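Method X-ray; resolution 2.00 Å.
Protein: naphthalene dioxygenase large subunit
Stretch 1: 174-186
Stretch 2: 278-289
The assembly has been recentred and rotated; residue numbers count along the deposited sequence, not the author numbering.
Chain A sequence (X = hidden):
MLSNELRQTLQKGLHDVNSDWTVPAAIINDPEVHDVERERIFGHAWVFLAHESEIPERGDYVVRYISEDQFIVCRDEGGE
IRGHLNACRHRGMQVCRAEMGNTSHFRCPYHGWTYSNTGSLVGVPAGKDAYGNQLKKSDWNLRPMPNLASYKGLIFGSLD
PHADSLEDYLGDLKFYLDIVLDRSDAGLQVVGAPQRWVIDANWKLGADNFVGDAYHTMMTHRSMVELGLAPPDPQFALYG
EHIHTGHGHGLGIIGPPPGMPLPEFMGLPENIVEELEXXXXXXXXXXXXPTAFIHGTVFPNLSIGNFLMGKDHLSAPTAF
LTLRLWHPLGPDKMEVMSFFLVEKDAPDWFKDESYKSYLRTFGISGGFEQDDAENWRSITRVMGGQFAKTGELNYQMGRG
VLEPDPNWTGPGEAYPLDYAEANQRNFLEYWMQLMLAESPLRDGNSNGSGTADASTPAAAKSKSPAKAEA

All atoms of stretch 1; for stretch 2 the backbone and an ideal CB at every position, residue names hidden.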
# COMPACT_ATOMS: atom_id res chain seq x y z
N LYS A 174 24.15 14.29 -31.26
CA LYS A 174 23.90 13.47 -32.45
C LYS A 174 25.15 12.76 -32.97
O LYS A 174 25.07 11.59 -33.39
CB LYS A 174 23.21 14.28 -33.56
CG LYS A 174 21.80 14.76 -33.13
CD LYS A 174 20.93 15.22 -34.32
CE LYS A 174 21.51 16.43 -35.06
NZ LYS A 174 21.84 17.54 -34.10
N PHE A 175 26.29 13.45 -32.94
CA PHE A 175 27.60 12.89 -33.34
C PHE A 175 27.93 11.56 -32.63
O PHE A 175 28.43 10.63 -33.25
CB PHE A 175 28.69 13.93 -33.05
CG PHE A 175 30.10 13.47 -33.37
CD1 PHE A 175 30.84 12.73 -32.45
CD2 PHE A 175 30.70 13.81 -34.58
CE1 PHE A 175 32.14 12.33 -32.76
CE2 PHE A 175 31.99 13.42 -34.88
CZ PHE A 175 32.71 12.67 -33.97
N TYR A 176 27.59 11.49 -31.35
CA TYR A 176 27.88 10.33 -30.51
C TYR A 176 26.78 9.29 -30.59
O TYR A 176 27.06 8.11 -30.59
CB TYR A 176 28.10 10.79 -29.06
CG TYR A 176 29.26 11.75 -28.96
CD1 TYR A 176 29.04 13.13 -28.87
CD2 TYR A 176 30.58 11.28 -29.02
CE1 TYR A 176 30.13 14.04 -28.82
CE2 TYR A 176 31.65 12.17 -28.97
CZ TYR A 176 31.43 13.54 -28.86
OH TYR A 176 32.53 14.42 -28.84
N LEU A 177 25.53 9.72 -30.64
CA LEU A 177 24.41 8.79 -30.84
C LEU A 177 24.62 7.96 -32.11
O LEU A 177 24.35 6.75 -32.13
CB LEU A 177 23.09 9.52 -30.90
CG LEU A 177 22.59 10.17 -29.59
CD1 LEU A 177 21.30 10.94 -29.89
CD2 LEU A 177 22.36 9.15 -28.45
N ASP A 178 25.10 8.59 -33.17
CA ASP A 178 25.39 7.87 -34.42
C ASP A 178 26.30 6.66 -34.21
O ASP A 178 26.12 5.61 -34.81
CB ASP A 178 26.11 8.79 -35.43
CG ASP A 178 25.21 9.87 -35.98
OD1 ASP A 178 23.96 9.83 -35.73
OD2 ASP A 178 25.68 10.80 -36.68
N ILE A 179 27.31 6.85 -33.36
CA ILE A 179 28.31 5.82 -33.08
C ILE A 179 27.66 4.57 -32.48
O ILE A 179 28.14 3.47 -32.70
CB ILE A 179 29.38 6.40 -32.15
CG1 ILE A 179 30.31 7.34 -32.94
CG2 ILE A 179 30.22 5.28 -31.48
CD1 ILE A 179 31.31 8.11 -32.08
N VAL A 180 26.57 4.75 -31.75
CA VAL A 180 25.84 3.66 -31.12
C VAL A 180 24.66 3.20 -32.00
O VAL A 180 24.39 2.01 -32.08
CB VAL A 180 25.38 4.11 -29.70
CG1 VAL A 180 24.10 3.46 -29.27
CG2 VAL A 180 26.51 3.86 -28.67
N LEU A 181 24.00 4.11 -32.70
CA LEU A 181 22.74 3.78 -33.39
C LEU A 181 22.86 3.48 -34.88
O LEU A 181 21.99 2.80 -35.44
CB LEU A 181 21.71 4.89 -33.21
CG LEU A 181 21.37 5.39 -31.80
CD1 LEU A 181 20.50 6.61 -31.93
CD2 LEU A 181 20.68 4.33 -30.93
N ASP A 182 23.90 4.00 -35.53
CA ASP A 182 23.93 4.02 -36.98
C ASP A 182 25.07 3.21 -37.62
O ASP A 182 25.53 3.55 -38.71
CB ASP A 182 24.00 5.47 -37.48
CG ASP A 182 23.45 5.62 -38.89
OD1 ASP A 182 22.52 4.87 -39.27
OD2 ASP A 182 23.91 6.45 -39.70
N ARG A 183 25.49 2.15 -36.95
CA ARG A 183 26.60 1.34 -37.43
C ARG A 183 26.27 0.46 -38.63
O ARG A 183 27.14 0.16 -39.40
CB ARG A 183 27.15 0.46 -36.30
CG ARG A 183 27.72 1.25 -35.13
CD ARG A 183 28.40 0.40 -34.09
NE ARG A 183 27.49 -0.40 -33.28
CZ ARG A 183 27.39 -0.33 -31.96
NH1 ARG A 183 28.11 0.54 -31.27
NH2 ARG A 183 26.52 -1.11 -31.31
N SER A 184 25.02 0.03 -38.77
CA SER A 184 24.64 -0.98 -39.75
C SER A 184 23.57 -0.46 -40.73
O SER A 184 22.82 0.46 -40.40
CB SER A 184 24.10 -2.22 -39.02
OG SER A 184 22.81 -1.97 -38.46
N ASP A 185 23.54 -1.06 -41.92
CA ASP A 185 22.59 -0.71 -42.99
C ASP A 185 21.15 -1.02 -42.63
O ASP A 185 20.25 -0.20 -42.89
CB ASP A 185 22.94 -1.46 -44.27
CG ASP A 185 24.17 -0.90 -44.98
OD1 ASP A 185 24.56 0.27 -44.75
OD2 ASP A 185 24.83 -1.58 -45.82
N ALA A 186 20.92 -2.20 -42.07
CA ALA A 186 19.57 -2.62 -41.68
C ALA A 186 19.12 -1.98 -40.36
O ALA A 186 17.93 -1.95 -40.08
CB ALA A 186 19.47 -4.14 -41.62
N UNK A 278 31.75 2.60 -43.39
CA UNK A 278 31.17 3.28 -44.53
C UNK A 278 30.02 4.22 -44.09
O UNK A 278 29.78 5.23 -44.75
CB UNK A 278 30.67 2.25 -45.55
N UNK A 279 29.36 3.91 -42.98
CA UNK A 279 28.21 4.71 -42.53
C UNK A 279 28.63 5.92 -41.68
O UNK A 279 27.98 6.96 -41.74
CB UNK A 279 27.25 3.83 -41.73
N UNK A 280 29.69 5.77 -40.89
CA UNK A 280 30.10 6.83 -39.96
C UNK A 280 31.25 7.63 -40.58
O UNK A 280 31.92 7.13 -41.47
CB UNK A 280 30.52 6.24 -38.61
N UNK A 281 31.45 8.87 -40.10
CA UNK A 281 32.58 9.69 -40.57
C UNK A 281 33.89 9.16 -40.00
O UNK A 281 33.91 8.54 -38.94
CB UNK A 281 32.39 11.16 -40.18
N UNK A 282 35.00 9.41 -40.70
CA UNK A 282 36.32 8.99 -40.21
C UNK A 282 36.58 9.41 -38.75
O UNK A 282 37.18 8.65 -37.97
CB UNK A 282 37.41 9.57 -41.11
N UNK A 283 36.11 10.59 -38.36
CA UNK A 283 36.25 11.05 -36.98
C UNK A 283 35.47 10.16 -36.00
O UNK A 283 36.00 9.80 -34.95
CB UNK A 283 35.77 12.50 -36.86
N UNK A 284 34.24 9.79 -36.37
CA UNK A 284 33.41 8.90 -35.54
C UNK A 284 34.06 7.53 -35.47
O UNK A 284 34.16 6.94 -34.38
CB UNK A 284 31.99 8.79 -36.10
N UNK A 285 34.54 7.04 -36.61
CA UNK A 285 35.17 5.72 -36.72
C UNK A 285 36.38 5.59 -35.77
O UNK A 285 36.52 4.58 -35.05
CB UNK A 285 35.61 5.47 -38.16
N UNK A 286 37.26 6.61 -35.78
CA UNK A 286 38.43 6.58 -34.92
C UNK A 286 38.13 6.74 -33.42
O UNK A 286 38.84 6.19 -32.59
CB UNK A 286 39.39 7.68 -35.36
N UNK A 287 37.09 7.49 -33.07
CA UNK A 287 36.65 7.52 -31.67
C UNK A 287 36.12 6.14 -31.24
O UNK A 287 36.41 5.68 -30.13
CB UNK A 287 35.57 8.59 -31.47
N UNK A 288 35.37 5.47 -32.13
CA UNK A 288 34.79 4.16 -31.77
C UNK A 288 35.83 3.04 -31.75
O UNK A 288 35.69 2.07 -30.99
CB UNK A 288 33.67 3.80 -32.75
N UNK A 289 36.87 3.16 -32.57
CA UNK A 289 37.78 2.04 -32.80
C UNK A 289 38.31 1.32 -31.53
O UNK A 289 38.31 0.07 -31.49
CB UNK A 289 38.97 2.55 -33.61

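Position 278 is helical, and its CB lies sideways with no atom of stretch 1 within 5.5 Å. A long basic side chain could reach the carboxylate of Asp185. The residue is Arg278, whose guanidinium edge forms a salt bridge with Asp185. The modelled separation is too short for its exact geometry to be trusted.

Position 279 points toward stretch 1, with its ideal CB 3.5 Å from Asp182 O. The loop after helix 174-181 offers carbonyls and the carboxylates of Asp182 and Asp185. Lysine or arginine would suit. It is Arg279. NH2 bonds Asp182 OD1 at 2.8 Å and NH1 bonds Asp185 OD1 at 3.1 Å, both in salt bridges. NE donates to Asp182 O at 3.2 Å.

Position 280 has left helical angles (-99/158), and its CB points sideways. Ahead lie Asp178 CB and the backbone of 178 and 179. A medium apolar side chain would fit. Leu280 places CD2 3.4 Å from Asp178 O.

Position 281 is extended (-72/154), just before a helix. Serine, threonine, aspartate or asparagine could cap it. Thr281 does so: its OG1 accepts from the backbone N of 284 at 3.3 Å.

Position 282 opens the helix, out of reach of stretch 1. Its phi of -50° allows proline, among many others. It is Pro282.

Position 283 has its ideal CB 4.2 Å from Phe175 CZ, and many residues would do. In Glu283 the CB sits at the ring edge, the side-chain end leads away, and OE2 accepts from Thr281 OG1.

Position 284 lies beside Ile179 and Phe175, with Phe175 O and Asp178 OD2 as acceptors farther on. An apolar side chain could pack here, but a long donor could also use the oxygens. In Gln284, CG lies over a face of the Phe175 ring, 3.8 Å from its centroid. NE2 donates to Phe175 O at 2.8 Å and Asp178 OD2 at 3.2 Å, while OE1 accepts from Thr281 N.

Position 285 points away and position 286 is out of reach, so stretch 1 sets no preference and many side chains would do. They are Val285 and Glu286.

Position 287 points toward Ile179 and Phe175, so an aliphatic side chain suits. Ile287 CD1 is 3.7 Å from Phe175 CE1.

Position 288 faces Ile179 CG2, with Arg183 beyond; a large apolar or aromatic group fits. Phe288 CD1 packs 3.6 Å from Ile179 CG2, and CZ is 3.3 Å from Arg183 NH1.

Position 289 is out of reach, so many side chains would do. Arg289 forms a salt bridge with Glu286.

Stretch 2 278-289: RRLTPEQVEIFR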
# COMPACT_ATOMS: atom_id res chain seq x y z
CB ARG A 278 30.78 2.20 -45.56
CG ARG A 278 29.57 2.41 -46.44
CD ARG A 278 29.32 1.20 -47.34
NE ARG A 278 28.15 0.41 -46.91
CZ ARG A 278 28.14 -0.92 -46.80
NH1 ARG A 278 29.23 -1.64 -47.06
NH2 ARG A 278 27.03 -1.53 -46.43
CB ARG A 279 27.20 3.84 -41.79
CG ARG A 279 26.53 2.78 -42.63
CD ARG A 279 25.36 2.12 -41.94
NE ARG A 279 24.30 3.06 -41.61
CZ ARG A 279 23.32 3.39 -42.43
NH1 ARG A 279 23.26 2.84 -43.63
NH2 ARG A 279 22.38 4.26 -42.04
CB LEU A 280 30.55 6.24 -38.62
CG LEU A 280 29.57 5.34 -37.86
CD1 LEU A 280 30.30 4.63 -36.72
CD2 LEU A 280 28.36 6.14 -37.35
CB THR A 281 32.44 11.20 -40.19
OG1 THR A 281 32.65 11.37 -38.78
CG2 THR A 281 31.01 11.73 -40.45
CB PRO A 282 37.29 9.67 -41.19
CG PRO A 282 36.50 9.81 -42.45
CD PRO A 282 35.08 10.10 -42.00
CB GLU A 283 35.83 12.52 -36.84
CG GLU A 283 36.69 13.49 -37.65
CD GLU A 283 36.19 13.70 -39.08
OE1 GLU A 283 36.73 14.62 -39.75
OE2 GLU A 283 35.28 12.96 -39.55
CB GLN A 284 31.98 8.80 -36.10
CG GLN A 284 31.18 10.07 -35.92
CD GLN A 284 29.87 10.07 -36.65
OE1 GLN A 284 29.81 9.64 -37.81
NE2 GLN A 284 28.81 10.55 -36.00
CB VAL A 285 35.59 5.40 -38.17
CG1 VAL A 285 36.45 4.12 -38.23
CG2 VAL A 285 34.37 5.27 -39.10
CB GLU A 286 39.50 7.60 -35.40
CG GLU A 286 40.15 7.24 -36.74
CD GLU A 286 40.53 5.76 -36.86
OE1 GLU A 286 41.25 5.25 -35.97
OE2 GLU A 286 40.10 5.12 -37.85
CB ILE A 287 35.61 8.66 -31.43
CG1 ILE A 287 36.33 10.01 -31.42
CG2 ILE A 287 34.79 8.41 -30.17
CD1 ILE A 287 35.41 11.24 -31.54
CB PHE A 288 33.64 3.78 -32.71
CG PHE A 288 32.89 2.54 -32.28
CD1 PHE A 288 32.39 2.42 -30.98
CD2 PHE A 288 32.63 1.52 -33.19
CE1 PHE A 288 31.66 1.28 -30.57
CE2 PHE A 288 31.90 0.38 -32.80
CZ PHE A 288 31.42 0.26 -31.48
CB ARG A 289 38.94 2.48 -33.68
CG ARG A 289 39.80 1.33 -34.17
CD ARG A 289 41.05 1.76 -34.95
NE ARG A 289 40.68 2.44 -36.20
CZ ARG A 289 40.41 1.82 -37.34
NH1 ARG A 289 40.46 0.49 -37.42
NH2 ARG A 289 40.07 2.52 -38.42
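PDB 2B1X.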